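Long-range contacts in quinoline 2-oxidoreductase small subunit (Pseudomonas putida, PDB 1T3Q), which carries the two [2Fe-2S] clusters of a molybdenum hydroxylase acting on quinoline, probably relaying electrons from the molybdenum centre to FAD: residues 8-13 with 25-30; 112-117 with 135-140; 126-131 with 152-157. One frame throughout, in Å; residues are numbered along the deposited sequence.

The three contacts run from the edge of one cluster-binding domain into the other. Interaction 1 joins the start of strand 10-16 to the end of strand 19-25 and the turn after it, at the rim of the plant-type [2Fe-2S] ferredoxin sheet, and is partly buried; backbone hydrogen bonds hold it, with some apolar packing. Interactions 2 and 3 lie across the chain's centre, in the helical domain, and share helix 130-136: interaction 2 uses its C-terminal end, interaction 3 its N-terminal end. They touch where Met137 SD packs on Ile154 CD1. Interaction 2 is buried, built from two methionines and a threonine-asparagine hydrogen bond; interaction 3, farther from the centre, relies on a salt bridge and bridging waters.

Interaction 1 (8-13 with 25-30); sequences QLMRIS and VEPRMH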
# COMPACT_ATOMS: atom_id res chain seq x y z
N GLN A 8 -12.93 29.39 4.57
CA GLN A 8 -13.26 29.22 5.96
C GLN A 8 -11.96 28.75 6.63
O GLN A 8 -11.92 28.54 7.85
CB GLN A 8 -14.38 28.20 6.13
CG GLN A 8 -15.57 28.53 5.25
CD GLN A 8 -16.61 27.46 5.24
OE1 GLN A 8 -17.56 27.49 6.02
NE2 GLN A 8 -16.45 26.48 4.35
N LEU A 9 -10.91 28.61 5.82
CA LEU A 9 -9.57 28.17 6.26
C LEU A 9 -8.67 29.33 6.67
O LEU A 9 -8.60 30.35 5.99
CB LEU A 9 -8.84 27.40 5.14
CG LEU A 9 -8.73 25.86 5.18
CD1 LEU A 9 -10.04 25.26 5.65
CD2 LEU A 9 -8.37 25.34 3.79
N MET A 10 -7.97 29.15 7.78
CA MET A 10 -7.07 30.17 8.30
C MET A 10 -5.61 29.75 8.16
O MET A 10 -5.24 28.60 8.42
CB MET A 10 -7.40 30.45 9.77
CG MET A 10 -8.76 31.12 9.97
SD MET A 10 -9.10 31.47 11.70
CE MET A 10 -7.88 32.77 12.03
N ARG A 11 -4.77 30.70 7.76
CA ARG A 11 -3.35 30.47 7.57
C ARG A 11 -2.65 30.52 8.92
O ARG A 11 -2.56 31.58 9.55
CB ARG A 11 -2.77 31.54 6.64
CG ARG A 11 -1.28 31.41 6.36
CD ARG A 11 -0.85 32.39 5.28
NE ARG A 11 0.56 32.26 4.94
CZ ARG A 11 1.57 32.60 5.74
NH1 ARG A 11 1.32 33.09 6.95
NH2 ARG A 11 2.82 32.45 5.33
N ILE A 12 -2.14 29.38 9.37
CA ILE A 12 -1.47 29.31 10.65
C ILE A 12 0.03 29.15 10.50
O ILE A 12 0.51 28.30 9.75
CB ILE A 12 -2.01 28.14 11.51
CG1 ILE A 12 -3.53 28.30 11.68
CG2 ILE A 12 -1.32 28.13 12.87
CD1 ILE A 12 -3.96 29.63 12.26
N SER A 13 0.77 29.99 11.22
CA SER A 13 2.22 29.97 11.18
C SER A 13 2.77 29.50 12.52
O SER A 13 2.57 30.15 13.55
CB SER A 13 2.74 31.38 10.85
OG SER A 13 4.15 31.41 10.83
N VAL A 25 -6.11 25.60 8.20
CA VAL A 25 -7.08 24.83 8.96
C VAL A 25 -8.33 25.63 9.27
O VAL A 25 -8.33 26.86 9.22
CB VAL A 25 -6.49 24.35 10.30
CG1 VAL A 25 -5.37 23.36 10.06
CG2 VAL A 25 -5.97 25.54 11.10
N GLU A 26 -9.41 24.92 9.60
CA GLU A 26 -10.65 25.56 9.99
C GLU A 26 -10.58 25.66 11.51
O GLU A 26 -9.93 24.84 12.16
CB GLU A 26 -11.86 24.70 9.62
CG GLU A 26 -12.06 24.48 8.15
CD GLU A 26 -13.34 23.73 7.85
OE1 GLU A 26 -13.47 22.57 8.30
OE2 GLU A 26 -14.23 24.30 7.19
N PRO A 27 -11.23 26.67 12.10
CA PRO A 27 -11.21 26.84 13.55
C PRO A 27 -11.75 25.61 14.30
O PRO A 27 -11.30 25.32 15.40
CB PRO A 27 -12.10 28.07 13.77
CG PRO A 27 -11.86 28.87 12.51
CD PRO A 27 -11.91 27.81 11.44
N ARG A 28 -12.69 24.90 13.68
CA ARG A 28 -13.31 23.72 14.29
C ARG A 28 -12.41 22.50 14.45
O ARG A 28 -12.82 21.51 15.06
CB ARG A 28 -14.55 23.30 13.48
CG ARG A 28 -14.22 22.67 12.13
CD ARG A 28 -15.49 22.30 11.35
NE ARG A 28 -16.39 21.46 12.13
CZ ARG A 28 -17.58 21.04 11.71
NH1 ARG A 28 -18.34 20.28 12.48
NH2 ARG A 28 -18.02 21.39 10.51
N MET A 29 -11.20 22.55 13.90
CA MET A 29 -10.29 21.42 14.00
C MET A 29 -9.29 21.60 15.14
O MET A 29 -8.66 22.66 15.25
CB MET A 29 -9.53 21.26 12.67
CG MET A 29 -8.52 20.11 12.65
SD MET A 29 -7.69 19.87 11.07
CE MET A 29 -8.82 18.75 10.26
N HIS A 30 -9.16 20.59 16.00
CA HIS A 30 -8.19 20.73 17.08
C HIS A 30 -6.78 20.45 16.56
O HIS A 30 -6.60 19.93 15.45
CB HIS A 30 -8.53 19.86 18.30
CG HIS A 30 -8.83 18.42 18.00
ND1 HIS A 30 -7.96 17.59 17.34
CD2 HIS A 30 -9.88 17.64 18.37
CE1 HIS A 30 -8.44 16.36 17.32
NE2 HIS A 30 -9.61 16.36 17.94
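Met10 and Val25 form an antiparallel hydrogen-bonded pair: Met10 N donates to Val25 O at 2.7 Å and nearly straight, at 174°, and Val25 N returns a bond of 3.1 Å to Met10 O. The Met10 side chain starts against the partner backbone, its CB 3.7 Å from Val25 O. CG stands anti to the carbonyl carbon (chi1 -68°), and chi2 near 180° carries SD outward to 3.9 Å from Pro27 CG, the two side chains crossing at about a right angle; Tyr8 of the medium subunit also packs on this methionine. A flexible thioether suits this place, where the strand pairing has given way to the type I turn from Glu26 to Met29, and proline fits the second position of that turn. Two residues along the strand, Ile12 CG1 lies 3.7 Å from Val25 CG2; both are branched residues, apt for a strand and a buried interior. On the outer side Leu9 CD1 meets Glu26 CG, the aliphatic part of an otherwise charged side chain. Ile12 also packs on Phe23 of strand 19-25. The contact closes the open end of the 10-16/19-25 hairpin, with Val25 packed on Ala34 and Val38 of helix 31-39.

Interaction 2 (112-117 with 135-140); sequences AGMLAT and EVMSGN
Thr117 and Asn140 meet through their polar ends: Thr117 OG1 donates to Asn140 OD1 at 2.7 Å, bent to 119° at the oxygen and tilted 25° from the amide plane. With OG1 anti to the carbonyl carbon (chi1 -60°), the hydroxyl is turned to Asn140 and the methyl CG2 to Met137, whose SD is 3.5 Å away. Threonine suits the place because one small residue serves both a polar and an apolar neighbour. The other close part is sulfur-rich. Met114 SD lies 3.4 Å from Met137 CE, the two chains crossing obliquely, and Met114 CE comes 3.5 Å from Asn140 CB as these side chains run past each other in opposite directions. Met114 is bent at chi2 and Met137 at chi2 and chi3, which brings SD and CE together, and Gly113 leaves room beside the Asn140 amide. Packing is slacker toward Val136, where CG1 is 4.0 Å from Thr117 CG2; this partly exposed margin is also packed by Gln103 of the medium subunit. Met114 touches Cys142, a ligand of the second cluster. A short hydroxyl-to-amide bond within apolar, sulfur-rich surroundings probably helps fix the turn of the Asn140 amide, next to the segment leading into the cluster ligands Cys142 and Cys144.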
# COMPACT_ATOMS: atom_id res chain seq x y z
N ALA A 112 3.83 8.16 22.49
CA ALA A 112 4.12 9.55 22.13
C ALA A 112 3.81 10.49 23.30
O ALA A 112 4.62 11.35 23.67
CB ALA A 112 3.33 9.95 20.89
N GLY A 113 2.63 10.32 23.90
CA GLY A 113 2.24 11.15 25.03
C GLY A 113 3.12 10.94 26.25
O GLY A 113 3.45 11.89 26.96
N MET A 114 3.50 9.68 26.51
CA MET A 114 4.36 9.35 27.63
C MET A 114 5.69 10.10 27.51
O MET A 114 6.16 10.71 28.47
CB MET A 114 4.66 7.85 27.67
CG MET A 114 3.50 6.98 28.11
SD MET A 114 3.07 7.27 29.82
CE MET A 114 1.47 6.38 29.91
N LEU A 115 6.28 10.05 26.32
CA LEU A 115 7.56 10.71 26.06
C LEU A 115 7.51 12.23 26.27
O LEU A 115 8.45 12.82 26.82
CB LEU A 115 8.03 10.39 24.64
CG LEU A 115 8.43 8.93 24.38
CD1 LEU A 115 8.60 8.69 22.89
CD2 LEU A 115 9.72 8.61 25.13
N ALA A 116 6.41 12.85 25.84
CA ALA A 116 6.25 14.29 26.00
C ALA A 116 6.28 14.66 27.48
O ALA A 116 7.04 15.54 27.90
CB ALA A 116 4.92 14.75 25.36
N THR A 117 5.46 13.98 28.28
CA THR A 117 5.42 14.27 29.70
C THR A 117 6.77 13.95 30.36
O THR A 117 7.26 14.73 31.18
CB THR A 117 4.30 13.48 30.41
OG1 THR A 117 3.04 13.82 29.83
CG2 THR A 117 4.27 13.82 31.90
N GLU A 135 3.79 10.51 40.05
CA GLU A 135 2.92 11.65 40.29
C GLU A 135 2.70 12.48 39.03
O GLU A 135 1.57 12.78 38.67
CB GLU A 135 3.51 12.54 41.38
CG GLU A 135 3.55 11.88 42.74
CD GLU A 135 4.39 12.64 43.76
OE1 GLU A 135 4.45 12.19 44.92
OE2 GLU A 135 4.98 13.68 43.39
N VAL A 136 3.79 12.85 38.37
CA VAL A 136 3.67 13.65 37.16
C VAL A 136 3.12 12.87 35.97
O VAL A 136 2.43 13.43 35.13
CB VAL A 136 5.03 14.27 36.78
CG1 VAL A 136 4.87 15.22 35.60
CG2 VAL A 136 5.60 15.03 37.98
N MET A 137 3.41 11.57 35.92
CA MET A 137 2.93 10.74 34.81
C MET A 137 1.49 10.27 35.02
O MET A 137 0.92 9.61 34.15
CB MET A 137 3.84 9.52 34.63
CG MET A 137 5.31 9.81 34.30
SD MET A 137 5.58 10.72 32.77
CE MET A 137 4.93 9.55 31.53
N SER A 138 0.89 10.62 36.16
CA SER A 138 -0.47 10.17 36.47
C SER A 138 -1.54 10.67 35.49
O SER A 138 -2.69 10.23 35.55
CB SER A 138 -0.86 10.57 37.90
OG SER A 138 -1.01 11.97 38.04
N GLY A 139 -1.15 11.59 34.61
CA GLY A 139 -2.08 12.12 33.63
C GLY A 139 -1.95 11.45 32.27
O GLY A 139 -2.57 11.88 31.30
N ASN A 140 -1.13 10.41 32.20
CA ASN A 140 -0.94 9.67 30.95
C ASN A 140 -1.38 8.23 31.17
O ASN A 140 -0.79 7.50 31.97
CB ASN A 140 0.53 9.70 30.51
CG ASN A 140 0.95 11.05 29.96
OD1 ASN A 140 1.28 11.97 30.71
ND2 ASN A 140 0.92 11.18 28.64

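Interaction 3 (126-131 with 152-157); sequences PAPSRD and DAITDP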
# COMPACT_ATOMS: atom_id res chain seq x y z
N PRO A 126 16.59 16.06 36.31
CA PRO A 126 17.27 14.97 35.60
C PRO A 126 17.14 13.60 36.26
O PRO A 126 17.16 12.57 35.58
CB PRO A 126 18.73 15.43 35.58
CG PRO A 126 18.63 16.92 35.72
CD PRO A 126 17.56 17.08 36.73
N ALA A 127 17.02 13.60 37.58
CA ALA A 127 16.90 12.36 38.34
C ALA A 127 15.73 12.41 39.31
O ALA A 127 15.91 12.45 40.53
CB ALA A 127 18.20 12.10 39.10
N PRO A 128 14.50 12.40 38.78
CA PRO A 128 13.33 12.44 39.66
C PRO A 128 13.19 11.12 40.40
O PRO A 128 13.69 10.10 39.93
CB PRO A 128 12.18 12.69 38.69
CG PRO A 128 12.63 11.95 37.47
CD PRO A 128 14.09 12.34 37.37
N SER A 129 12.54 11.13 41.55
CA SER A 129 12.34 9.91 42.32
C SER A 129 11.22 9.13 41.63
O SER A 129 10.47 9.69 40.84
CB SER A 129 11.91 10.25 43.75
OG SER A 129 10.60 10.80 43.77
N ARG A 130 11.12 7.84 41.93
CA ARG A 130 10.06 7.04 41.31
C ARG A 130 8.70 7.64 41.67
O ARG A 130 7.81 7.71 40.82
CB ARG A 130 10.14 5.58 41.79
CG ARG A 130 11.37 4.84 41.29
CD ARG A 130 11.37 3.38 41.74
NE ARG A 130 10.31 2.61 41.09
CZ ARG A 130 10.41 2.08 39.87
NH1 ARG A 130 11.53 2.23 39.17
NH2 ARG A 130 9.39 1.40 39.36
N ASP A 131 8.54 8.09 42.91
CA ASP A 131 7.28 8.68 43.35
C ASP A 131 6.96 9.95 42.59
O ASP A 131 5.80 10.19 42.23
CB ASP A 131 7.33 9.00 44.85
CG ASP A 131 6.99 7.79 45.70
OD1 ASP A 131 7.21 7.85 46.93
OD2 ASP A 131 6.49 6.79 45.14
N ASP A 152 10.61 2.79 35.39
CA ASP A 152 11.98 2.28 35.31
C ASP A 152 12.76 3.02 34.22
O ASP A 152 13.90 3.44 34.43
CB ASP A 152 11.99 0.79 34.96
CG ASP A 152 11.41 -0.09 36.05
OD1 ASP A 152 11.16 -1.28 35.75
OD2 ASP A 152 11.20 0.39 37.18
N ALA A 153 12.14 3.15 33.05
CA ALA A 153 12.78 3.81 31.91
C ALA A 153 13.15 5.26 32.18
O ALA A 153 14.26 5.69 31.87
CB ALA A 153 11.88 3.72 30.67
N ILE A 154 12.22 6.01 32.77
CA ILE A 154 12.45 7.43 33.05
C ILE A 154 13.51 7.69 34.13
O ILE A 154 14.19 8.71 34.08
CB ILE A 154 11.12 8.11 33.46
CG1 ILE A 154 10.13 8.03 32.30
CG2 ILE A 154 11.38 9.58 33.85
CD1 ILE A 154 8.71 8.43 32.67
N THR A 155 13.65 6.77 35.07
CA THR A 155 14.62 6.93 36.15
C THR A 155 15.94 6.23 35.87
O THR A 155 16.81 6.18 36.74
CB THR A 155 14.07 6.40 37.50
OG1 THR A 155 13.63 5.04 37.34
CG2 THR A 155 12.90 7.26 37.96
N ASP A 156 16.09 5.70 34.67
CA ASP A 156 17.32 5.01 34.27
C ASP A 156 18.48 6.00 34.36
O ASP A 156 18.37 7.13 33.91
CB ASP A 156 17.19 4.50 32.83
CG ASP A 156 18.39 3.69 32.39
OD1 ASP A 156 18.35 2.45 32.53
OD2 ASP A 156 19.37 4.30 31.90
N PRO A 157 19.61 5.57 34.94
CA PRO A 157 20.78 6.45 35.08
C PRO A 157 21.33 7.04 33.77
O PRO A 157 21.87 8.14 33.77
CB PRO A 157 21.79 5.58 35.82
CG PRO A 157 21.43 4.19 35.40
CD PRO A 157 19.92 4.21 35.45
O HOH W 1 16.34 9.97 35.36
O HOH W 2 14.06 3.65 39.57
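Arg130 presents the edge of its guanidinium to Asp152, whose OD2 sits near the plane of the group. NH1 makes the stronger bond of this salt bridge, 2.7 Å to OD2 at 146°, and NH2 a weak one of 3.0 Å to the same oxygen. Both therefore converge on one carboxylate atom, and the carboxylate is turned 48° from the guanidinium. Water 2 also lies in the plane, but at the NE side of NH1, accepting from NH1 and donating to Thr155 OG1 at 2.7 Å, which links the arginine to a threonine lying oblique to its guanidinium. The bend at chi3 (68°) places NE so that the long chain turns back to this spot from the first turn of helix 130-136. Arginine suits it by offering several N-H groups at once: NH2 also forms a salt bridge with Asp721 of the large subunit, so one positive charge faces two carboxylates, one in each subunit.

Thr155 hydroxyl is bonded to Ile151 O of its own helix, while its methyl CG2 rests 3.5 Å from Pro128 O. Beside it the contact turns apolar, with Pro128 CG 4.5 Å from Ile154 CG2, a loose approach. Water 1 joins the two segments, donating to both Pro126 O and Ile154 O, two carbonyls that cannot bond to each other directly. Ser129, the N-cap of helix 130-136, and Thr155, the first residue to leave helical geometry after helix 148-154, show that a helix start here meets a helix end. Pro128 and Ile154 lean together on Leu122 of helix 111-124 and Val133 of helix 130-136, and Asp156 caps helix 157-164, so four helices of the domain gather around this junction.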